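Local structure of protein male-specific lethal-3 (Drosophila melanogaster, 3M9Q) at residues Glu86-Arg89 with Gln90-Arg93. The protein reads a trimethylated lysine on the histone H3 tail through its chromodomain and belongs to the MSL acetyltransferase complex that doubles transcription of the single male X chromosome. The protein carries 1 engineered substitution. Sequence-based numbering, arbitrary orientation.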
loop_
_atom_site.group_PDB
_atom_site.type_symbol
_atom_site.label_atom_id
_atom_site.label_comp_id
_atom_site.label_asym_id
_atom_site.label_seq_id
_atom_site.Cartn_x
_atom_site.Cartn_y
_atom_site.Cartn_z
ATOM N N GLU A 86 -10.454 -0.864 -11.556
ATOM C CA GLU A 86 -11.245 -2.081 -11.718
ATOM C C GLU A 86 -10.333 -3.294 -11.875
ATOM O O GLU A 86 -10.582 -4.362 -11.309
ATOM C CB GLU A 86 -12.207 -1.960 -12.911
ATOM C CG GLU A 86 -12.814 -3.286 -13.396
ATOM C CD GLU A 86 -13.763 -3.972 -12.422
ATOM O OE1 GLU A 86 -14.015 -3.447 -11.321
ATOM O OE2 GLU A 86 -14.255 -5.065 -12.787
ATOM N N GLU A 87 -9.260 -3.114 -12.627
ATOM C CA GLU A 87 -8.355 -4.224 -12.911
ATOM C C GLU A 87 -7.684 -4.708 -11.622
ATOM O O GLU A 87 -7.553 -5.910 -11.383
ATOM C CB GLU A 87 -7.322 -3.831 -13.974
ATOM C CG GLU A 87 -7.936 -3.638 -15.376
ATOM C CD GLU A 87 -9.007 -2.539 -15.431
ATOM O OE1 GLU A 87 -8.753 -1.413 -14.941
ATOM O OE2 GLU A 87 -10.110 -2.809 -15.976
ATOM N N ASN A 88 -7.294 -3.772 -10.769
ATOM C CA ASN A 88 -6.655 -4.148 -9.503
ATOM C C ASN A 88 -7.659 -4.693 -8.491
ATOM O O ASN A 88 -7.332 -5.563 -7.690
ATOM C CB ASN A 88 -5.825 -3.006 -8.929
ATOM C CG ASN A 88 -4.562 -2.768 -9.730
ATOM O OD1 ASN A 88 -4.024 -3.695 -10.342
ATOM N ND2 ASN A 88 -4.085 -1.537 -9.734
ATOM N N ARG A 89 -8.899 -4.231 -8.567
ATOM C CA ARG A 89 -9.972 -4.818 -7.761
ATOM C C ARG A 89 -10.199 -6.277 -8.127
ATOM O O ARG A 89 -10.434 -7.136 -7.269
ATOM C CB ARG A 89 -11.278 -4.034 -7.917
ATOM C CG ARG A 89 -11.254 -2.675 -7.253
ATOM C CD ARG A 89 -12.587 -1.977 -7.361
ATOM N NE ARG A 89 -12.481 -0.580 -6.967
ATOM C CZ ARG A 89 -13.508 0.220 -6.720
ATOM N NH1 ARG A 89 -14.754 -0.219 -6.812
ATOM N NH2 ARG A 89 -13.287 1.463 -6.371
ATOM N N GLN A 90 -10.142 -6.557 -9.421
ATOM C CA GLN A 90 -10.288 -7.931 -9.902
ATOM C C GLN A 90 -9.099 -8.774 -9.458
ATOM O O GLN A 90 -9.259 -9.911 -9.037
ATOM C CB GLN A 90 -10.462 -7.992 -11.423
ATOM C CG GLN A 90 -11.814 -7.453 -11.902
ATOM C CD GLN A 90 -12.998 -8.319 -11.503
ATOM O OE1 GLN A 90 -12.842 -9.458 -11.051
ATOM N NE2 GLN A 90 -14.193 -7.775 -11.664
ATOM N N LEU A 91 -7.901 -8.211 -9.529
ATOM C CA LEU A 91 -6.697 -8.917 -9.063
ATOM C C LEU A 91 -6.852 -9.284 -7.592
ATOM O O LEU A 91 -6.569 -10.408 -7.178
ATOM C CB LEU A 91 -5.443 -8.066 -9.276
ATOM C CG LEU A 91 -4.137 -8.638 -8.719
ATOM C CD1 LEU A 91 -3.800 -9.970 -9.382
ATOM C CD2 LEU A 91 -3.004 -7.645 -8.908
ATOM N N GLN A 92 -7.336 -8.332 -6.806
ATOM C CA GLN A 92 -7.550 -8.577 -5.379
ATOM C C GLN A 92 -8.491 -9.772 -5.168
ATOM O O GLN A 92 -8.243 -10.642 -4.334
ATOM C CB GLN A 92 -8.096 -7.308 -4.726
ATOM C CG GLN A 92 -8.469 -7.454 -3.262
ATOM C CD GLN A 92 -9.030 -6.163 -2.721
ATOM O OE1 GLN A 92 -9.711 -5.432 -3.451
ATOM N NE2 GLN A 92 -8.718 -5.844 -1.466
ATOM N N ARG A 93 -9.566 -9.826 -5.946
ATOM C CA ARG A 93 -10.544 -10.909 -5.812
ATOM C C ARG A 93 -9.942 -12.249 -6.229
ATOM O O ARG A 93 -10.190 -13.283 -5.617
ATOM C CB ARG A 93 -11.815 -10.601 -6.613
ATOM C CG ARG A 93 -12.631 -9.477 -5.982
ATOM C CD ARG A 93 -13.694 -8.899 -6.890
ATOM N NE ARG A 93 -14.818 -9.808 -7.128
ATOM C CZ ARG A 93 -15.887 -9.913 -6.344
ATOM N NH1 ARG A 93 -15.979 -9.223 -5.219
ATOM N NH2 ARG A 93 -16.856 -10.737 -6.673
HETATM O O HOH W 1 -12.304 -5.999 -5.276
#
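The carbonyl O of R89 accepts two bonds in the C-terminal helix of this chromodomain: one from R93 N at 3.1 Å, the i to i+4 link of an alpha helix, and one from a water, 3.0 Å from R89 O. The same water also donates to Q92 OE1, so a solvent bridge ties the Q92 side chain back to the carbonyl of the preceding turn. The chain of Q92 runs straight out beyond CG, and at its far end NE2 bonds to L39 O and T41 OG1 on strand 39-51, evidence that this amide links helix to sheet while its oxygen takes the water.

E86 and Q90, one turn apart on the exposed side, form a second, side-chain link. Q90 NE2 gives a nearly straight bond (174°) to E86 OE2 at 2.9 Å. The carboxylate oxygen lies in the plane of the Q90 amide, whereas NE2 approaches from above the carboxylate plane, the two planes being 77° apart. Both chains bend at chi2, in opposite senses, which brings their ends together. The R89 chain is extended from CG to NE, and its NH2 forms a salt bridge with D84 OD2, and N88 ND2 bonds K83 O. On the sheet-facing side, L91 touches Y29 and L82, while its CB packs 3.5 Å from N88 O.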